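Local coordinates for protein CRISPR-associated endonuclease Cas1 (Thermotoga maritima, PDB 4XTK) that probably acts as a metal-dependent double-stranded DNA endonuclease in CRISPR adaptive immunity, working as a homodimer that joins a Cas2 dimer, at residues D172-R176 against R254-E258; L246-L250 against L277-Y282. The contacts are given in a common frame with arbitrary orientation. Numbering follows the deposited sequence.

Interaction 1: residues D172-R176 against R254-E258; sequences DERFR and RQINE
The loop between helices 148-166 and 188-208 meets the loop after helix 230-252. In the first, 173-175 is a short 3-10 segment, with Phe175 N bonded to Asp172 O (2.9 Å) and Arg176 N to Glu173 O (3.1 Å). Arg174 faces Glu258 (CA atoms 8.7 Å apart) and Phe175 faces Asn257 (8.3 Å). Arg254, first after the helix to leave helical phi/psi, has positive phi (61°/22°), and its long side chain brings NH1 to 2.8 Å from Glu258 OE2, a salt bridge, and to 3.7 Å from Arg174 NH2. Ile256 is extended, its carbonyl O 4.2 Å from Phe175 CE2, its side chain turned to Leu192 of helix 188-208. At Asn257, CA lies 3.4 Å from Phe175 CZ; its OD1 accepts from the backbone of Lys259. Glu258 (chi1 p, chi2 m) places OE1 3.2 Å from Arg174 NH2, over the guanidinium face, a bridge of charge alone. Phe175 (chi1 m), flat and apolar, fits the buried side, its ring edge near Glu258 N. Asp172 OD2 forms a hydrogen-bonded salt bridge with Arg174 NH2 (2.7 Å). Two acids offset two arginines in a four-residue salt-bridge network that joins the loops without a mutual hydrogen bond.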
loop_
_atom_site.group_PDB
_atom_site.type_symbol
_atom_site.label_atom_id
_atom_site.label_comp_id
_atom_site.label_asym_id
_atom_site.label_seq_id
_atom_site.Cartn_x
_atom_site.Cartn_y
_atom_site.Cartn_z
ATOM N N ASP E 172 -27.119 -15.040 -34.023
ATOM C CA ASP E 172 -27.279 -16.406 -33.538
ATOM C C ASP E 172 -27.875 -16.401 -32.133
ATOM O O ASP E 172 -27.268 -15.878 -31.198
ATOM C CB ASP E 172 -25.936 -17.135 -33.545
ATOM C CG ASP E 172 -26.086 -18.639 -33.470
ATOM O OD1 ASP E 172 -27.194 -19.115 -33.142
ATOM O OD2 ASP E 172 -25.090 -19.348 -33.729
ATOM N N GLU E 173 -29.051 -17.002 -31.974
ATOM C CA GLU E 173 -29.745 -16.903 -30.698
ATOM C C GLU E 173 -29.105 -17.780 -29.625
ATOM O O GLU E 173 -29.322 -17.551 -28.435
ATOM C CB GLU E 173 -31.233 -17.234 -30.848
ATOM C CG GLU E 173 -31.590 -18.168 -31.984
ATOM C CD GLU E 173 -33.091 -18.407 -32.078
ATOM O OE1 GLU E 173 -33.715 -17.901 -33.037
ATOM O OE2 GLU E 173 -33.648 -19.101 -31.197
ATOM N N ARG E 174 -28.297 -18.757 -30.036
ATOM C CA ARG E 174 -27.494 -19.512 -29.075
ATOM C C ARG E 174 -26.574 -18.571 -28.303
ATOM O O ARG E 174 -26.136 -18.877 -27.196
ATOM C CB ARG E 174 -26.655 -20.586 -29.772
ATOM C CG ARG E 174 -27.442 -21.730 -30.381
ATOM C CD ARG E 174 -26.512 -22.680 -31.115
ATOM N NE ARG E 174 -25.676 -21.970 -32.083
ATOM C CZ ARG E 174 -24.834 -22.559 -32.929
ATOM N NH1 ARG E 174 -24.716 -23.881 -32.939
ATOM N NH2 ARG E 174 -24.118 -21.826 -33.769
ATOM N N PHE E 175 -26.248 -17.451 -28.939
ATOM C CA PHE E 175 -25.370 -16.430 -28.384
ATOM C C PHE E 175 -26.059 -15.193 -27.803
ATOM O O PHE E 175 -25.388 -14.223 -27.467
ATOM C CB PHE E 175 -24.353 -16.020 -29.446
ATOM C CG PHE E 175 -23.323 -17.072 -29.695
ATOM C CD1 PHE E 175 -23.560 -18.086 -30.608
ATOM C CD2 PHE E 175 -22.139 -17.079 -28.977
ATOM C CE1 PHE E 175 -22.625 -19.073 -30.821
ATOM C CE2 PHE E 175 -21.195 -18.063 -29.184
ATOM C CZ PHE E 175 -21.438 -19.060 -30.105
ATOM N N ARG E 176 -27.385 -15.190 -27.740
ATOM C CA ARG E 176 -28.093 -14.083 -27.091
ATOM C C ARG E 176 -27.928 -14.125 -25.572
ATOM O O ARG E 176 -27.848 -15.198 -24.971
ATOM C CB ARG E 176 -29.583 -14.087 -27.458
ATOM C CG ARG E 176 -29.823 -13.863 -28.936
ATOM C CD ARG E 176 -31.259 -13.533 -29.261
ATOM N NE ARG E 176 -31.368 -13.039 -30.631
ATOM C CZ ARG E 176 -32.318 -12.214 -31.056
ATOM N NH1 ARG E 176 -33.252 -11.784 -30.216
ATOM N NH2 ARG E 176 -32.329 -11.815 -32.319
ATOM N N ARG E 254 -18.064 -14.644 -35.739
ATOM C CA ARG E 254 -17.773 -16.043 -35.443
ATOM C C ARG E 254 -16.299 -16.263 -35.092
ATOM O O ARG E 254 -15.788 -17.376 -35.202
ATOM C CB ARG E 254 -18.168 -16.931 -36.624
ATOM C CG ARG E 254 -19.664 -17.047 -36.852
ATOM C CD ARG E 254 -20.233 -18.243 -36.127
ATOM N NE ARG E 254 -19.654 -19.485 -36.626
ATOM C CZ ARG E 254 -19.988 -20.693 -36.189
ATOM N NH1 ARG E 254 -20.910 -20.827 -35.246
ATOM N NH2 ARG E 254 -19.402 -21.766 -36.696
ATOM N N GLN E 255 -15.620 -15.208 -34.656
ATOM C CA GLN E 255 -14.275 -15.364 -34.120
ATOM C C GLN E 255 -14.380 -16.163 -32.845
ATOM O O GLN E 255 -13.545 -17.016 -32.553
ATOM C CB GLN E 255 -13.617 -14.022 -33.843
ATOM C CG GLN E 255 -13.127 -13.296 -35.071
ATOM C CD GLN E 255 -12.366 -12.044 -34.701
ATOM O OE1 GLN E 255 -12.890 -10.935 -34.798
ATOM N NE2 GLN E 255 -11.120 -12.214 -34.262
ATOM N N ILE E 256 -15.423 -15.854 -32.085
ATOM C CA ILE E 256 -15.831 -16.660 -30.952
ATOM C C ILE E 256 -17.104 -17.411 -31.334
ATOM O O ILE E 256 -18.083 -16.804 -31.771
ATOM C CB ILE E 256 -16.085 -15.802 -29.697
ATOM C CG1 ILE E 256 -14.773 -15.224 -29.153
ATOM C CG2 ILE E 256 -16.795 -16.618 -28.624
ATOM C CD1 ILE E 256 -13.868 -16.243 -28.480
ATOM N N ASN E 257 -17.080 -18.731 -31.196
ATOM C CA ASN E 257 -18.279 -19.532 -31.387
ATOM C C ASN E 257 -18.289 -20.750 -30.474
ATOM O O ASN E 257 -17.459 -20.869 -29.569
ATOM C CB ASN E 257 -18.426 -19.966 -32.847
ATOM C CG ASN E 257 -17.198 -20.676 -33.373
ATOM O OD1 ASN E 257 -16.831 -21.749 -32.894
ATOM N ND2 ASN E 257 -16.562 -20.085 -34.376
ATOM N N GLU E 258 -19.234 -21.651 -30.726
ATOM C CA GLU E 258 -19.492 -22.784 -29.842
ATOM C C GLU E 258 -18.292 -23.719 -29.676
ATOM O O GLU E 258 -18.237 -24.500 -28.725
ATOM C CB GLU E 258 -20.700 -23.584 -30.345
ATOM C CG GLU E 258 -20.584 -24.083 -31.784
ATOM C CD GLU E 258 -20.920 -23.018 -32.814
ATOM O OE1 GLU E 258 -21.238 -21.874 -32.417
ATOM O OE2 GLU E 258 -20.860 -23.327 -34.023
#

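Interaction 2: residues L246-L250 against L277-Y282; sequences LFLNL and LFVKNY
Helices 230-252 and 272-287 pack through one turn of each, crossing obliquely in the helical part of Cas1, away from the predicted metal-binding residues. Segments 246-250 and 277-282, both alpha-helical, run with N-to-C directions 121° apart, and their axes come no closer than 11.2 Å, a gap that large side chains fill. Leu246 sits opposite Tyr282 (CA atoms 7.1 Å apart) and Leu250 opposite Phe278 (8.1 Å). Leu246, chi1 t and chi2 p, is the main bump: its fork enters a hollow lined by Phe278, Asn281 and Tyr282, with CD1 3.6 Å from Asn281 CB and CD2 3.6 Å from Tyr282 CA. CD2 also lies 3.9 Å from the centroid of the Phe278 ring (chi1 t), over its face, a CH-pi contact. One turn on, Leu250 (m, t) reaches into a hollow between Leu277, Phe278 and Asn281, its CD2 3.9 Å from Leu277 CD2 and its CD1 3.7 Å from Phe278 CD2. A branched leucine fills the space between neighbouring residues. Asn281 can border this apolar seam because ND2 turns back to Leu277 O in a very short 2.5 Å hydrogen bond. Helix 188-208 backs the pair: Phe247 rests on Ala189 and Ile193, Phe278 meets Phe195 and Leu199, and Tyr282 OH bonds to Thr203.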
loop_
_atom_site.group_PDB
_atom_site.type_symbol
_atom_site.label_atom_id
_atom_site.label_comp_id
_atom_site.label_asym_id
_atom_site.label_seq_id
_atom_site.Cartn_x
_atom_site.Cartn_y
_atom_site.Cartn_z
ATOM N N LEU E 246 -16.831 -5.636 -27.832
ATOM C CA LEU E 246 -16.034 -6.827 -28.070
ATOM C C LEU E 246 -16.921 -8.065 -28.184
ATOM O O LEU E 246 -16.696 -8.925 -29.035
ATOM C CB LEU E 246 -15.016 -7.000 -26.950
ATOM C CG LEU E 246 -13.818 -7.901 -27.196
ATOM C CD1 LEU E 246 -13.061 -7.412 -28.415
ATOM C CD2 LEU E 246 -12.933 -7.888 -25.963
ATOM N N PHE E 247 -17.934 -8.142 -27.326
ATOM C CA PHE E 247 -18.848 -9.283 -27.310
ATOM C C PHE E 247 -19.614 -9.414 -28.619
ATOM O O PHE E 247 -19.693 -10.501 -29.195
ATOM C CB PHE E 247 -19.828 -9.172 -26.138
ATOM C CG PHE E 247 -21.090 -9.953 -26.333
ATOM C CD1 PHE E 247 -21.079 -11.337 -26.280
ATOM C CD2 PHE E 247 -22.290 -9.303 -26.578
ATOM C CE1 PHE E 247 -22.245 -12.061 -26.473
ATOM C CE2 PHE E 247 -23.462 -10.024 -26.769
ATOM C CZ PHE E 247 -23.437 -11.402 -26.715
ATOM N N LEU E 248 -20.178 -8.302 -29.080
ATOM C CA LEU E 248 -20.902 -8.269 -30.346
ATOM C C LEU E 248 -19.986 -8.620 -31.519
ATOM O O LEU E 248 -20.292 -9.502 -32.323
ATOM C CB LEU E 248 -21.530 -6.890 -30.572
ATOM C CG LEU E 248 -22.773 -6.504 -29.764
ATOM C CD1 LEU E 248 -23.210 -5.086 -30.109
ATOM C CD2 LEU E 248 -23.905 -7.488 -29.997
ATOM N N ASN E 249 -18.859 -7.923 -31.608
ATOM C CA ASN E 249 -17.935 -8.114 -32.716
ATOM C C ASN E 249 -17.453 -9.552 -32.829
ATOM O O ASN E 249 -17.398 -10.107 -33.923
ATOM C CB ASN E 249 -16.739 -7.172 -32.576
ATOM C CG ASN E 249 -17.100 -5.729 -32.863
ATOM O OD1 ASN E 249 -18.254 -5.415 -33.162
ATOM N ND2 ASN E 249 -16.118 -4.842 -32.762
ATOM N N LEU E 250 -17.127 -10.163 -31.698
ATOM C CA LEU E 250 -16.565 -11.507 -31.722
ATOM C C LEU E 250 -17.597 -12.597 -32.055
ATOM O O LEU E 250 -17.285 -13.530 -32.799
ATOM C CB LEU E 250 -15.879 -11.802 -30.385
ATOM C CG LEU E 250 -14.560 -11.035 -30.205
ATOM C CD1 LEU E 250 -13.924 -11.322 -28.854
ATOM C CD2 LEU E 250 -13.583 -11.344 -31.336
ATOM N N LEU E 277 -7.899 -15.677 -27.554
ATOM C CA LEU E 277 -8.489 -14.843 -28.594
ATOM C C LEU E 277 -9.204 -13.637 -27.985
ATOM O O LEU E 277 -9.086 -12.517 -28.484
ATOM C CB LEU E 277 -9.458 -15.648 -29.455
ATOM C CG LEU E 277 -10.013 -14.907 -30.678
ATOM C CD1 LEU E 277 -9.948 -15.792 -31.913
ATOM C CD2 LEU E 277 -11.437 -14.427 -30.440
ATOM N N PHE E 278 -9.936 -13.865 -26.900
ATOM C CA PHE E 278 -10.661 -12.782 -26.263
ATOM C C PHE E 278 -9.698 -11.765 -25.644
ATOM O O PHE E 278 -9.888 -10.554 -25.773
ATOM C CB PHE E 278 -11.621 -13.324 -25.198
ATOM C CG PHE E 278 -12.626 -12.315 -24.735
ATOM C CD1 PHE E 278 -12.282 -11.351 -23.810
ATOM C CD2 PHE E 278 -13.905 -12.306 -25.257
ATOM C CE1 PHE E 278 -13.193 -10.414 -23.401
ATOM C CE2 PHE E 278 -14.825 -11.369 -24.849
ATOM C CZ PHE E 278 -14.469 -10.422 -23.921
ATOM N N VAL E 279 -8.668 -12.268 -24.973
ATOM C CA VAL E 279 -7.723 -11.415 -24.265
ATOM C C VAL E 279 -6.934 -10.529 -25.234
ATOM O O VAL E 279 -6.782 -9.328 -25.002
ATOM C CB VAL E 279 -6.763 -12.264 -23.401
ATOM C CG1 VAL E 279 -5.554 -11.452 -22.968
ATOM C CG2 VAL E 279 -7.501 -12.817 -22.190
ATOM N N LYS E 280 -6.453 -11.119 -26.325
ATOM C CA LYS E 280 -5.747 -10.360 -27.354
ATOM C C LYS E 280 -6.617 -9.255 -27.946
ATOM O O LYS E 280 -6.177 -8.115 -28.073
ATOM C CB LYS E 280 -5.255 -11.282 -28.477
ATOM C CG LYS E 280 -4.104 -12.197 -28.084
ATOM C CD LYS E 280 -3.691 -13.083 -29.246
ATOM C CE LYS E 280 -2.249 -13.560 -29.124
ATOM N NZ LYS E 280 -2.111 -14.668 -28.137
ATOM N N ASN E 281 -7.847 -9.602 -28.312
ATOM C CA ASN E 281 -8.788 -8.625 -28.844
ATOM C C ASN E 281 -9.114 -7.554 -27.822
ATOM O O ASN E 281 -9.254 -6.378 -28.165
ATOM C CB ASN E 281 -10.079 -9.306 -29.300
ATOM C CG ASN E 281 -9.921 -10.021 -30.614
ATOM O OD1 ASN E 281 -10.093 -9.428 -31.677
ATOM N ND2 ASN E 281 -9.589 -11.303 -30.554
ATOM N N TYR E 282 -9.244 -7.976 -26.566
ATOM C CA TYR E 282 -9.472 -7.055 -25.464
ATOM C C TYR E 282 -8.332 -6.062 -25.358
ATOM O O TYR E 282 -8.559 -4.860 -25.250
ATOM C CB TYR E 282 -9.630 -7.809 -24.142
ATOM C CG TYR E 282 -9.724 -6.912 -22.925
ATOM C CD1 TYR E 282 -10.951 -6.413 -22.496
ATOM C CD2 TYR E 282 -8.589 -6.574 -22.193
ATOM C CE1 TYR E 282 -11.040 -5.596 -21.376
ATOM C CE2 TYR E 282 -8.671 -5.756 -21.071
ATOM C CZ TYR E 282 -9.897 -5.270 -20.672
ATOM O OH TYR E 282 -9.979 -4.459 -19.566
#

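How the interactions relate
Interaction 2 is the more buried, an apolar seam between two helices about 17 Å from the centre of the chain; interaction 1, about 27 Å out, is partly exposed: charged side chains line its exposed side, while Phe175, Ile256 and Asn257 are buried. The two centres lie about 12 Å apart and are linked along the chain, since 254-258 lies in the loop just after the helix that carries 246-250. Across that turn Ile256 N probably hydrogen-bonds to Leu250 O (3.1 Å), and Ile256 CD1 packs on Leu277 CD2 at 3.6 Å; Phe175 O meets Phe247 CZ at 3.5 Å. Helix 188-208 borders both contacts, and both lie away from the predicted metal site.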